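Ac-ASP-7 (Ancylostoma caninum, PDB 3S6S) is of unknown function but, as a secreted hookworm protein of the SCP/TAPS (pathogenesis-related) family, is probably involved in host-parasite interactions. Local coordinates at residues L29-A34 and E171-Y176; E46-V51 and T163-S168; Q108-K113 and E148-G153; A114-C119 and Y176-A181. All blocks are in the same frame, centred on the assembly; numbering follows the deposited sequence.

Contact 1: residues L29-A34 and E171-Y176; sequences LRQRIA and EWNLCY
Q31, L174 and N173 carry this contact, in which the last two turns of helix 16-34 receive the turn that links strands 169-170 and 175-176. L174 supplies the apolar part. Its CG lies anti to the carbonyl carbon (chi1 -67°), which sends the isobutyl group down onto the helix backbone, and L174 CD2 rests 4.0 Å from Q31 CA and 4.3 Å from R30 CB. The other methyl, L174 CD1, stands 4.3 Å from Q31 CB, leaving the leucine fork spread over the start of the Q31 side chain. N173 comes in beside it. N173 ND2 reaches 3.4 Å from Q31 CG and 3.9 Å from A34 CB, the Q31 and N173 side chains crossing at about a right angle with their amide planes 45° apart. Extended from its base, Q31 carries its amide to the backbone carbonyl of W172 and stands nearly perpendicular to the indole plane. The turn is drawn tight by the backbone bond from E171 N to L174 O (2.8 Å), while N173 takes a positive phi. R30, on the same helix, sends its guanidinium to the carbonyls of Y48, V109 and Y111. The contact lays a small beta hairpin, tied by the C162-C175 disulfide to the preceding loop, against a helix of the alpha-beta-alpha core, consistent with the cysteine-rich C-terminal region found in many SCP/TAPS proteins.

Contact 2: residues E46-V51 and T163-S168; sequences EMYGLV and TYYKGS
The carboxylate of E46 grips the backbone at T163 and Y164, joining the loop before strand 51-53 of the SCP/TAPS core to the cysteine-rich C-terminal region. T163 OG1 donates to the syn lone pair of E46 OE1 at 2.6 Å. E46 OE2 takes two consecutive amides: Y164 N at 2.8 Å, on its syn lone pair and with an N-H...O angle of 154°, and T163 N at 2.7 Å, which arrives from above the carboxylate plane. The glutamate reaches this far because it is fully extended, with CG anti to the backbone N (chi1 177°). On its way it slides along the Y164 ring, and the carboxylate stacks over one face with planes 21° apart, E46 OE2 being 3.2 Å from Y164 CG. K113 lies at the opposite face in a cation-pi contact, and may offset the cost of placing an anion over the ring.

Y48 fills the neighbouring place. The edge of Y165 meets its face in a T-shaped pair, centroids 5.1 Å apart, while Y48 CE1 packs 3.6 Å from Y164 CB. Y165 N donates to Y48 OH at 2.8 Å, anchoring the phenol at the loop backbone. Farther out, Y165 OH bonds to the carbonyl of K113, which fixes the far end of the edge-on ring. S168, just past the inverse gamma turn centred on G167, lies at the edge of the Y48 ring, and S168 OG donates to Y165 O at 2.9 Å from well above the carbonyl plane.

Contact 3: residues Q108-K113 and E148-G153; sequences QVVYPK and ESFEGG
The exit of helix 103-110 meets the loop leading from strand 133-140 into the cysteine-rich region of this SCP/TAPS fold, where the ring of F150 lies against Y111 and P112. One face of that ring is paved by backbone-proximal carbons in two CH-pi contacts: Y111 CA stands 4.2 Å from the centroid of the F150 ring and P112 CD 4.1 Å from it, both close to the ring normal. The Y111 ring overlaps the same face obliquely, its plane at 34° to that of F150, with Y111 CD2 3.3 Å from F150 CE1. V110 CG1 touches the edge of F150, and R45 and P144 also pack against this phenylalanine.

The Y111 side chain has CG anti to the backbone N (chi1 -177°), which carries its hydroxyl past F150 to E148. There Y111 OH donates to E148 OE2 at 2.5 Å, on the syn side but 28° out of the carboxylate plane, and the ring and carboxylate planes are nearly perpendicular. K142 NZ also bonds to Y111 OH, while E148 OE1 receives the backbone N of K145, so both ends of the carboxylate are engaged. K113 NZ lies 4.6 Å from E148 OE2, beyond salt-bridge distance, yet with K142 nearby it would probably favour the ionised glutamate. Behind the tyrosine, its carbonyl accepts from R30 of helix 16-34. At the other end of the contact the pyrrolidine crosses F150 at about a right angle, bringing P112 CG to 3.3 Å from F150 O.

Contact 4: residues A114-C119 and Y176-A181; sequences ATRFGC and YTFFAA
The guanidinium of R116 turns its edge to the carbonyl of F178, with R116 NH2 2.5 Å from F178 O. F178 CB lies 3.8 Å from R116 NH2 and also sits over one face of the F179 ring, near its rim. R116 arrives by a chain bent at chi3 (92°), and its remaining terminal nitrogen, NH1, is held by a salt bridge to D53 and a hydrogen bond to N7, so the charged end is also tied to the neighbouring strands 51-53 and 6-7.

Between the backbones lie two waters. One accepts from R116 NE and donates to T115 OG1 and to T177 O, the last at 2.9 Å, gathering three groups of both segments at one point. The other accepts from T177 N at 3.0 Å and lies between this amide and T115 O. The waters thus bridge the two backbones, with no clear direct backbone hydrogen bond between the segments. T115 OG1 has a further partner in D141.

The dry part is small: T115 CG2 sits 3.9 Å from T177 CG2 and 3.8 Å from A180 CB. T177 turns its hydroxyl the other way, anti to its own N (chi1 177°), and T177 OG1 accepts from F179 N at 3.2 Å in an ST turn that curls the chain back so that A180 faces T115. The modelled end of the chain runs beside the central mixed sheet of the SCP/TAPS alpha-beta-alpha sandwich, at the start of strand 116-123; T115, just before it, and F117 bond to V51 of strand 51-53, F178 and Y176 pack on V51, and F117 faces helix 16-34.

In the fold
All four contacts bind the C-terminal part of the chain to the SCP/TAPS core, and all are partly buried. Helix 16-34 supplies one side of contact 1 and also packs on contact 3 through V110 against L29 and I33; its R30 bonds to carbonyls of contacts 2 and 3. Contacts 2 and 4 lie closest together, about 8 Å between centres, and meet where V51 pairs with T115 and F117. The chemistry differs with place: contact 1 is mainly van der Waals packing of a hairpin on a helix, contacts 2 and 3 each combine a glutamate with aromatic rings, and contact 4, nearest the centre of the chain though it involves the modelled end, relies largely on water. Y176 belongs to both contacts 1 and 4.

Contact 1: residues L29-A34 and E171-Y176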
loop_
_atom_site.group_PDB
_atom_site.type_symbol
_atom_site.label_atom_id
_atom_site.label_comp_id
_atom_site.label_asym_id
_atom_site.label_seq_id
_atom_site.Cartn_x
_atom_site.Cartn_y
_atom_site.Cartn_z
ATOM N N LEU A 29 2.102 -2.929 -8.465
ATOM C CA LEU A 29 1.905 -1.715 -9.233
ATOM C C LEU A 29 3.133 -0.848 -9.056
ATOM O O LEU A 29 3.693 -0.329 -10.014
ATOM C CB LEU A 29 0.670 -0.969 -8.754
ATOM C CG LEU A 29 -0.169 -0.235 -9.803
ATOM C CD1 LEU A 29 -0.909 0.895 -9.137
ATOM C CD2 LEU A 29 0.671 0.287 -10.959
ATOM N N ARG A 30 3.557 -0.710 -7.809
ATOM C CA ARG A 30 4.676 0.155 -7.495
ATOM C C ARG A 30 5.923 -0.228 -8.240
ATOM O O ARG A 30 6.669 0.641 -8.691
ATOM C CB ARG A 30 4.973 0.116 -6.007
ATOM C CG ARG A 30 3.980 0.887 -5.200
ATOM C CD ARG A 30 4.435 0.940 -3.769
ATOM N NE ARG A 30 3.774 2.069 -3.170
ATOM C CZ ARG A 30 4.386 3.090 -2.606
ATOM N NH1 ARG A 30 5.705 3.121 -2.493
ATOM N NH2 ARG A 30 3.645 4.067 -2.128
ATOM N N GLN A 31 6.164 -1.533 -8.322
ATOM C CA GLN A 31 7.319 -2.052 -9.033
ATOM C C GLN A 31 7.261 -1.650 -10.513
ATOM O O GLN A 31 8.250 -1.195 -11.075
ATOM C CB GLN A 31 7.415 -3.575 -8.882
ATOM C CG GLN A 31 8.555 -4.152 -9.672
ATOM C CD GLN A 31 8.786 -5.620 -9.398
ATOM O OE1 GLN A 31 9.846 -6.004 -8.904
ATOM N NE2 GLN A 31 7.805 -6.448 -9.726
ATOM N N ARG A 32 6.091 -1.796 -11.128
ATOM C CA ARG A 32 5.922 -1.422 -12.531
ATOM C C ARG A 32 6.071 0.079 -12.739
ATOM O O ARG A 32 6.637 0.527 -13.737
ATOM C CB ARG A 32 4.576 -1.911 -13.060
ATOM C CG ARG A 32 4.491 -3.424 -13.186
ATOM C CD ARG A 32 3.053 -3.909 -13.019
ATOM N NE ARG A 32 2.104 -3.064 -13.739
ATOM C CZ ARG A 32 0.808 -2.983 -13.448
ATOM N NH1 ARG A 32 0.304 -3.689 -12.435
ATOM N NH2 ARG A 32 0.019 -2.181 -14.157
ATOM N N ILE A 33 5.582 0.864 -11.792
ATOM C CA ILE A 33 5.747 2.309 -11.897
ATOM C C ILE A 33 7.215 2.697 -11.796
ATOM O O ILE A 33 7.693 3.537 -12.562
ATOM C CB ILE A 33 4.937 3.054 -10.853
ATOM C CG1 ILE A 33 3.459 2.719 -11.025
ATOM C CG2 ILE A 33 5.169 4.561 -10.972
ATOM C CD1 ILE A 33 2.547 3.638 -10.276
ATOM N N ALA A 34 7.932 2.071 -10.864
ATOM C CA ALA A 34 9.353 2.353 -10.675
ATOM C C ALA A 34 10.113 2.167 -11.983
ATOM O O ALA A 34 11.001 2.945 -12.317
ATOM C CB ALA A 34 9.940 1.455 -9.596
ATOM N N GLU A 171 15.565 -4.283 -3.353
ATOM C CA GLU A 171 15.386 -5.703 -3.583
ATOM C C GLU A 171 14.926 -6.111 -4.973
ATOM O O GLU A 171 15.693 -6.718 -5.726
ATOM C CB GLU A 171 14.548 -6.367 -2.498
ATOM C CG GLU A 171 15.382 -7.337 -1.652
ATOM C CD GLU A 171 16.663 -7.810 -2.362
ATOM O OE1 GLU A 171 16.593 -8.197 -3.554
ATOM O OE2 GLU A 171 17.743 -7.772 -1.729
ATOM N N TRP A 172 13.685 -5.813 -5.314
ATOM C CA TRP A 172 13.208 -6.147 -6.647
ATOM C C TRP A 172 12.896 -4.825 -7.353
ATOM O O TRP A 172 11.761 -4.550 -7.721
ATOM C CB TRP A 172 11.964 -7.024 -6.559
ATOM C CG TRP A 172 12.091 -8.263 -5.693
ATOM C CD1 TRP A 172 12.521 -9.513 -6.089
ATOM C CD2 TRP A 172 11.739 -8.389 -4.304
ATOM N NE1 TRP A 172 12.461 -10.390 -5.036
ATOM C CE2 TRP A 172 11.992 -9.731 -3.929
ATOM C CE3 TRP A 172 11.239 -7.496 -3.343
ATOM C CZ2 TRP A 172 11.758 -10.205 -2.635
ATOM C CZ3 TRP A 172 11.011 -7.965 -2.052
ATOM C CH2 TRP A 172 11.280 -9.309 -1.708
ATOM N N ASN A 173 13.944 -4.033 -7.527
ATOM C CA ASN A 173 13.881 -2.609 -7.854
ATOM C C ASN A 173 12.931 -1.767 -6.986
ATOM O O ASN A 173 12.462 -0.703 -7.393
ATOM C CB ASN A 173 13.750 -2.331 -9.365
ATOM C CG ASN A 173 12.468 -2.858 -9.957
ATOM O OD1 ASN A 173 12.478 -3.839 -10.717
ATOM N ND2 ASN A 173 11.347 -2.202 -9.633
ATOM N N LEU A 174 12.684 -2.248 -5.773
ATOM C CA LEU A 174 12.031 -1.438 -4.761
ATOM C C LEU A 174 13.015 -1.192 -3.622
ATOM O O LEU A 174 13.829 -2.064 -3.312
ATOM C CB LEU A 174 10.757 -2.119 -4.252
ATOM C CG LEU A 174 9.633 -2.237 -5.290
ATOM C CD1 LEU A 174 8.516 -3.109 -4.771
ATOM C CD2 LEU A 174 9.109 -0.853 -5.679
ATOM N N CYS A 175 12.956 0.012 -3.042
ATOM C CA CYS A 175 13.676 0.349 -1.814
ATOM C C CYS A 175 12.849 -0.031 -0.585
ATOM O O CYS A 175 11.646 0.217 -0.533
ATOM C CB CYS A 175 13.998 1.841 -1.775
ATOM S SG CYS A 175 15.013 2.420 -3.163
ATOM N N TYR A 176 13.487 -0.652 0.396
ATOM C CA TYR A 176 12.804 -1.003 1.638
ATOM C C TYR A 176 13.522 -0.411 2.846
ATOM O O TYR A 176 14.724 -0.603 3.017
ATOM C CB TYR A 176 12.705 -2.523 1.797
ATOM C CG TYR A 176 11.790 -3.204 0.804
ATOM C CD1 TYR A 176 12.240 -3.557 -0.469
ATOM C CD2 TYR A 176 10.478 -3.499 1.134
ATOM C CE1 TYR A 176 11.407 -4.189 -1.378
ATOM C CE2 TYR A 176 9.640 -4.120 0.231
ATOM C CZ TYR A 176 10.117 -4.471 -1.022
ATOM O OH TYR A 176 9.280 -5.093 -1.916
#

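Contact 2: residues E46-V51 and T163-S168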
loop_
_atom_site.group_PDB
_atom_site.type_symbol
_atom_site.label_atom_id
_atom_site.label_comp_id
_atom_site.label_asym_id
_atom_site.label_seq_id
_atom_site.Cartn_x
_atom_site.Cartn_y
_atom_site.Cartn_z
ATOM N N GLU A 46 12.637 6.503 -8.415
ATOM C CA GLU A 46 12.919 5.861 -7.149
ATOM C C GLU A 46 11.578 5.509 -6.539
ATOM O O GLU A 46 10.654 6.329 -6.524
ATOM C CB GLU A 46 13.697 6.798 -6.231
ATOM C CG GLU A 46 13.980 6.223 -4.863
ATOM C CD GLU A 46 14.905 7.089 -4.051
ATOM O OE1 GLU A 46 15.609 7.931 -4.642
ATOM O OE2 GLU A 46 14.935 6.934 -2.815
ATOM N N MET A 47 11.455 4.278 -6.068
ATOM C CA MET A 47 10.222 3.836 -5.446
ATOM C C MET A 47 10.551 2.978 -4.226
ATOM O O MET A 47 11.497 2.188 -4.249
ATOM C CB MET A 47 9.376 3.065 -6.459
ATOM C CG MET A 47 8.051 2.520 -5.921
ATOM S SD MET A 47 6.738 3.745 -5.727
ATOM C CE MET A 47 6.402 4.181 -7.442
ATOM N N TYR A 48 9.793 3.160 -3.151
ATOM C CA TYR A 48 9.929 2.298 -1.985
ATOM C C TYR A 48 8.842 1.265 -2.030
ATOM O O TYR A 48 7.715 1.591 -2.360
ATOM C CB TYR A 48 9.843 3.104 -0.688
ATOM C CG TYR A 48 11.191 3.642 -0.289
ATOM C CD1 TYR A 48 11.825 4.601 -1.074
ATOM C CD2 TYR A 48 11.858 3.161 0.842
ATOM C CE1 TYR A 48 13.065 5.087 -0.745
ATOM C CE2 TYR A 48 13.110 3.645 1.182
ATOM C CZ TYR A 48 13.706 4.614 0.375
ATOM O OH TYR A 48 14.941 5.117 0.675
ATOM N N GLY A 49 9.181 0.014 -1.746
ATOM C CA GLY A 49 8.158 -1.000 -1.579
ATOM C C GLY A 49 7.439 -0.676 -0.277
ATOM O O GLY A 49 8.007 -0.033 0.601
ATOM N N LEU A 50 6.190 -1.088 -0.136
ATOM C CA LEU A 50 5.538 -0.892 1.137
ATOM C C LEU A 50 5.760 -2.120 2.008
ATOM O O LEU A 50 5.429 -3.248 1.633
ATOM C CB LEU A 50 4.046 -0.640 0.955
ATOM C CG LEU A 50 3.604 0.541 0.095
ATOM C CD1 LEU A 50 2.097 0.518 -0.037
ATOM C CD2 LEU A 50 4.063 1.860 0.703
ATOM N N VAL A 51 6.326 -1.900 3.182
ATOM C CA VAL A 51 6.385 -2.955 4.163
ATOM C C VAL A 51 4.994 -3.182 4.743
ATOM O O VAL A 51 4.359 -2.243 5.199
ATOM C CB VAL A 51 7.360 -2.595 5.283
ATOM C CG1 VAL A 51 7.173 -3.532 6.457
ATOM C CG2 VAL A 51 8.785 -2.619 4.751
ATOM N N THR A 163 17.544 6.784 -1.976
ATOM C CA THR A 163 17.981 8.056 -1.387
ATOM C C THR A 163 16.988 8.663 -0.392
ATOM O O THR A 163 17.383 9.455 0.478
ATOM C CB THR A 163 18.226 9.146 -2.474
ATOM O OG1 THR A 163 16.980 9.508 -3.091
ATOM C CG2 THR A 163 19.200 8.667 -3.543
ATOM N N TYR A 164 15.705 8.325 -0.533
ATOM C CA TYR A 164 14.667 9.011 0.232
ATOM C C TYR A 164 14.812 8.759 1.715
ATOM O O TYR A 164 14.604 9.660 2.520
ATOM C CB TYR A 164 13.263 8.605 -0.228
ATOM C CG TYR A 164 12.891 9.120 -1.598
ATOM C CD1 TYR A 164 12.031 8.399 -2.422
ATOM C CD2 TYR A 164 13.395 10.329 -2.066
ATOM C CE1 TYR A 164 11.689 8.861 -3.672
ATOM C CE2 TYR A 164 13.061 10.800 -3.311
ATOM C CZ TYR A 164 12.206 10.061 -4.113
ATOM O OH TYR A 164 11.864 10.532 -5.360
ATOM N N TYR A 165 15.158 7.529 2.079
ATOM C CA TYR A 165 15.271 7.182 3.485
ATOM C C TYR A 165 16.603 6.521 3.784
ATOM O O TYR A 165 17.144 5.791 2.951
ATOM C CB TYR A 165 14.119 6.278 3.927
ATOM C CG TYR A 165 12.764 6.938 3.834
ATOM C CD1 TYR A 165 12.342 7.849 4.805
ATOM C CD2 TYR A 165 11.908 6.663 2.776
ATOM C CE1 TYR A 165 11.095 8.467 4.724
ATOM C CE2 TYR A 165 10.666 7.279 2.681
ATOM C CZ TYR A 165 10.261 8.176 3.661
ATOM O OH TYR A 165 9.024 8.780 3.569
ATOM N N LYS A 166 17.104 6.775 4.991
ATOM C CA LYS A 166 18.427 6.330 5.413
ATOM C C LYS A 166 18.756 4.869 5.095
ATOM O O LYS A 166 19.480 4.586 4.129
ATOM C CB LYS A 166 18.638 6.619 6.906
ATOM N N GLY A 167 18.236 3.943 5.900
ATOM C CA GLY A 167 18.773 2.583 5.906
ATOM C C GLY A 167 18.097 1.582 4.990
ATOM O O GLY A 167 17.486 0.613 5.454
ATOM N N SER A 168 18.226 1.787 3.689
ATOM C CA SER A 168 17.379 1.067 2.752
ATOM C C SER A 168 18.070 -0.050 1.959
ATOM O O SER A 168 19.194 0.111 1.490
ATOM C CB SER A 168 16.714 2.069 1.797
ATOM O OG SER A 168 16.147 3.138 2.535
#

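Contact 3: residues Q108-K113 and E148-G153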
loop_
_atom_site.group_PDB
_atom_site.type_symbol
_atom_site.label_atom_id
_atom_site.label_comp_id
_atom_site.label_asym_id
_atom_site.label_seq_id
_atom_site.Cartn_x
_atom_site.Cartn_y
_atom_site.Cartn_z
ATOM N N GLN A 108 -2.481 7.619 -3.204
ATOM C CA GLN A 108 -1.890 7.094 -1.977
ATOM C C GLN A 108 -1.141 5.777 -2.225
ATOM O O GLN A 108 -0.001 5.604 -1.795
ATOM C CB GLN A 108 -2.958 6.908 -0.903
ATOM C CG GLN A 108 -2.430 6.258 0.357
ATOM C CD GLN A 108 -1.472 7.158 1.130
ATOM O OE1 GLN A 108 -1.896 8.128 1.785
ATOM N NE2 GLN A 108 -0.170 6.845 1.060
ATOM N N VAL A 109 -1.796 4.861 -2.934
ATOM C CA VAL A 109 -1.260 3.537 -3.229
ATOM C C VAL A 109 0.137 3.613 -3.832
ATOM O O VAL A 109 1.009 2.777 -3.586
ATOM C CB VAL A 109 -2.177 2.827 -4.246
ATOM C CG1 VAL A 109 -1.528 1.541 -4.780
ATOM C CG2 VAL A 109 -3.538 2.555 -3.607
ATOM N N VAL A 110 0.350 4.676 -4.578
ATOM C CA VAL A 110 1.423 4.746 -5.549
ATOM C C VAL A 110 2.521 5.769 -5.165
ATOM O O VAL A 110 3.555 5.855 -5.824
ATOM C CB VAL A 110 0.750 5.012 -6.929
ATOM C CG1 VAL A 110 1.326 6.207 -7.664
ATOM C CG2 VAL A 110 0.700 3.732 -7.749
ATOM N N TYR A 111 2.281 6.503 -4.072
ATOM C CA TYR A 111 3.170 7.530 -3.531
ATOM C C TYR A 111 4.531 6.950 -3.161
ATOM O O TYR A 111 4.633 6.173 -2.217
ATOM C CB TYR A 111 2.522 8.134 -2.276
ATOM C CG TYR A 111 3.276 9.268 -1.619
ATOM C CD1 TYR A 111 3.227 9.449 -0.247
ATOM C CD2 TYR A 111 4.010 10.179 -2.373
ATOM C CE1 TYR A 111 3.907 10.497 0.363
ATOM C CE2 TYR A 111 4.694 11.217 -1.777
ATOM C CZ TYR A 111 4.641 11.371 -0.412
ATOM O OH TYR A 111 5.311 12.415 0.185
ATOM N N PRO A 112 5.590 7.342 -3.894
ATOM C CA PRO A 112 6.922 6.723 -3.749
ATOM C C PRO A 112 7.556 6.865 -2.366
ATOM O O PRO A 112 8.487 6.127 -2.072
ATOM C CB PRO A 112 7.765 7.452 -4.800
ATOM C CG PRO A 112 6.767 7.952 -5.804
ATOM C CD PRO A 112 5.552 8.315 -4.999
ATOM N N LYS A 113 7.047 7.760 -1.521
ATOM C CA LYS A 113 7.674 8.007 -0.220
ATOM C C LYS A 113 6.937 7.377 0.961
ATOM O O LYS A 113 7.373 7.494 2.109
ATOM C CB LYS A 113 7.891 9.504 0.004
ATOM C CG LYS A 113 8.823 10.107 -1.029
ATOM C CD LYS A 113 9.047 11.611 -0.856
ATOM C CE LYS A 113 10.060 12.103 -1.906
ATOM N NZ LYS A 113 10.234 13.572 -1.865
ATOM N N GLU A 148 1.799 17.554 -4.778
ATOM C CA GLU A 148 3.136 17.009 -4.545
ATOM C C GLU A 148 3.592 16.178 -5.743
ATOM O O GLU A 148 2.852 15.333 -6.238
ATOM C CB GLU A 148 3.192 16.173 -3.261
ATOM C CG GLU A 148 4.566 15.570 -3.001
ATOM C CD GLU A 148 4.693 14.894 -1.652
ATOM O OE1 GLU A 148 3.730 14.929 -0.857
ATOM O OE2 GLU A 148 5.771 14.328 -1.372
ATOM N N SER A 149 4.807 16.437 -6.217
ATOM C CA SER A 149 5.357 15.675 -7.340
ATOM C C SER A 149 5.845 14.293 -6.877
ATOM O O SER A 149 6.422 14.160 -5.798
ATOM C CB SER A 149 6.504 16.439 -8.014
ATOM O OG SER A 149 6.972 15.723 -9.157
ATOM N N PHE A 150 5.601 13.276 -7.699
ATOM C CA PHE A 150 5.972 11.903 -7.362
ATOM C C PHE A 150 7.193 11.425 -8.147
ATOM O O PHE A 150 7.771 10.393 -7.819
ATOM C CB PHE A 150 4.808 10.929 -7.619
ATOM C CG PHE A 150 3.693 11.018 -6.618
ATOM C CD1 PHE A 150 3.702 11.981 -5.616
ATOM C CD2 PHE A 150 2.628 10.126 -6.674
ATOM C CE1 PHE A 150 2.671 12.051 -4.693
ATOM C CE2 PHE A 150 1.587 10.193 -5.748
ATOM C CZ PHE A 150 1.612 11.153 -4.754
ATOM N N GLU A 151 7.568 12.160 -9.195
ATOM C CA GLU A 151 8.675 11.752 -10.064
ATOM C C GLU A 151 9.992 12.061 -9.393
ATOM O O GLU A 151 10.038 12.878 -8.473
ATOM C CB GLU A 151 8.612 12.480 -11.405
ATOM C CG GLU A 151 7.252 12.451 -12.058
ATOM C CD GLU A 151 7.268 13.047 -13.451
ATOM O OE1 GLU A 151 7.907 14.104 -13.637
ATOM O OE2 GLU A 151 6.652 12.450 -14.364
ATOM N N GLY A 152 11.065 11.417 -9.852
ATOM C CA GLY A 152 12.382 11.656 -9.283
ATOM C C GLY A 152 13.268 10.429 -9.151
ATOM O O GLY A 152 12.784 9.291 -9.070
ATOM N N GLY A 153 14.581 10.666 -9.134
ATOM C CA GLY A 153 15.557 9.606 -8.965
ATOM C C GLY A 153 15.381 8.482 -9.963
ATOM O O GLY A 153 14.951 8.710 -11.088
#

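Contact 4: residues A114-C119 and Y176-A181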
loop_
_atom_site.group_PDB
_atom_site.type_symbol
_atom_site.label_atom_id
_atom_site.label_comp_id
_atom_site.label_asym_id
_atom_site.label_seq_id
_atom_site.Cartn_x
_atom_site.Cartn_y
_atom_site.Cartn_z
ATOM N N ALA A 114 5.817 6.717 0.686
ATOM C CA ALA A 114 5.234 5.822 1.679
ATOM C C ALA A 114 6.148 4.598 1.774
ATOM O O ALA A 114 6.719 4.183 0.776
ATOM C CB ALA A 114 3.802 5.423 1.284
ATOM N N THR A 115 6.299 4.030 2.965
ATOM C CA THR A 115 7.218 2.908 3.156
ATOM C C THR A 115 6.603 1.726 3.887
ATOM O O THR A 115 7.212 0.646 3.949
ATOM C CB THR A 115 8.471 3.311 3.954
ATOM O OG1 THR A 115 8.138 3.455 5.337
ATOM C CG2 THR A 115 9.084 4.588 3.413
ATOM N N ARG A 116 5.421 1.930 4.473
ATOM C CA ARG A 116 4.703 0.836 5.101
ATOM C C ARG A 116 3.209 1.097 5.185
ATOM O O ARG A 116 2.764 2.252 5.142
ATOM C CB ARG A 116 5.294 0.457 6.469
ATOM C CG ARG A 116 5.477 1.584 7.438
ATOM C CD ARG A 116 5.842 1.041 8.819
ATOM N NE ARG A 116 7.281 0.940 9.028
ATOM C CZ ARG A 116 7.863 0.013 9.795
ATOM N NH1 ARG A 116 7.124 -0.904 10.416
ATOM N NH2 ARG A 116 9.184 -0.009 9.928
ATOM N N PHE A 117 2.449 0.005 5.272
ATOM C CA PHE A 117 1.004 0.055 5.335
ATOM C C PHE A 117 0.470 -1.237 5.934
ATOM O O PHE A 117 1.188 -2.222 6.035
ATOM C CB PHE A 117 0.399 0.265 3.938
ATOM C CG PHE A 117 0.332 -0.994 3.086
ATOM C CD1 PHE A 117 1.427 -1.842 2.959
ATOM C CD2 PHE A 117 -0.830 -1.321 2.402
ATOM C CE1 PHE A 117 1.360 -2.981 2.151
ATOM C CE2 PHE A 117 -0.906 -2.462 1.605
ATOM C CZ PHE A 117 0.191 -3.293 1.481
ATOM N N GLY A 118 -0.803 -1.218 6.304
ATOM C CA GLY A 118 -1.530 -2.395 6.710
ATOM C C GLY A 118 -3.010 -2.193 6.410
ATOM O O GLY A 118 -3.481 -1.053 6.321
ATOM N N CYS A 119 -3.748 -3.292 6.240
ATOM C CA CYS A 119 -5.165 -3.189 5.905
ATOM C C CYS A 119 -6.015 -4.107 6.764
ATOM O O CYS A 119 -5.537 -5.097 7.309
ATOM C CB CYS A 119 -5.398 -3.512 4.428
ATOM S SG CYS A 119 -4.213 -2.729 3.317
ATOM N N TYR A 176 13.487 -0.652 0.396
ATOM C CA TYR A 176 12.804 -1.003 1.638
ATOM C C TYR A 176 13.522 -0.411 2.846
ATOM O O TYR A 176 14.724 -0.603 3.017
ATOM C CB TYR A 176 12.705 -2.523 1.797
ATOM C CG TYR A 176 11.790 -3.204 0.804
ATOM C CD1 TYR A 176 12.240 -3.557 -0.469
ATOM C CD2 TYR A 176 10.478 -3.499 1.134
ATOM C CE1 TYR A 176 11.407 -4.189 -1.378
ATOM C CE2 TYR A 176 9.640 -4.120 0.231
ATOM C CZ TYR A 176 10.117 -4.471 -1.022
ATOM O OH TYR A 176 9.280 -5.093 -1.916
ATOM N N THR A 177 12.792 0.321 3.675
ATOM C CA THR A 177 13.332 0.729 4.959
ATOM C C THR A 177 12.358 0.361 6.067
ATOM O O THR A 177 11.165 0.281 5.832
ATOM C CB THR A 177 13.675 2.227 5.006
ATOM O OG1 THR A 177 14.135 2.555 6.320
ATOM C CG2 THR A 177 12.454 3.074 4.689
ATOM N N PHE A 178 12.877 0.120 7.265
ATOM C CA PHE A 178 12.053 -0.235 8.407
ATOM C C PHE A 178 12.075 0.875 9.436
ATOM O O PHE A 178 11.496 0.752 10.509
ATOM C CB PHE A 178 12.529 -1.544 9.040
ATOM C CG PHE A 178 12.391 -2.728 8.136
ATOM C CD1 PHE A 178 13.435 -3.108 7.301
ATOM C CD2 PHE A 178 11.206 -3.440 8.092
ATOM C CE1 PHE A 178 13.306 -4.183 6.448
ATOM C CE2 PHE A 178 11.072 -4.514 7.266
ATOM C CZ PHE A 178 12.135 -4.893 6.434
ATOM N N PHE A 179 12.747 1.966 9.094
ATOM C CA PHE A 179 12.897 3.077 10.021
ATOM C C PHE A 179 12.819 4.408 9.266
ATOM O O PHE A 179 13.795 5.156 9.176
ATOM C CB PHE A 179 14.204 2.918 10.810
ATOM C CG PHE A 179 14.326 1.576 11.519
ATOM C CD1 PHE A 179 15.231 0.615 11.078
ATOM C CD2 PHE A 179 13.516 1.275 12.617
ATOM C CE1 PHE A 179 15.340 -0.612 11.723
ATOM C CE2 PHE A 179 13.615 0.044 13.262
ATOM C CZ PHE A 179 14.526 -0.900 12.813
ATOM N N ALA A 180 11.646 4.668 8.696
ATOM C CA ALA A 180 11.374 5.908 7.974
ATOM C C ALA A 180 10.808 6.955 8.934
ATOM O O ALA A 180 10.844 8.155 8.660
ATOM C CB ALA A 180 10.391 5.645 6.828
ATOM N N ALA A 181 10.280 6.481 10.058
ATOM C CA ALA A 181 9.780 7.344 11.120
ATOM C C ALA A 181 10.914 8.101 11.821
ATOM O O ALA A 181 11.654 8.868 11.195
ATOM C CB ALA A 181 8.997 6.515 12.129
HETATM O O HOH W 1 9.962 0.202 2.647
HETATM O O HOH W 2 9.618 2.186 7.290
#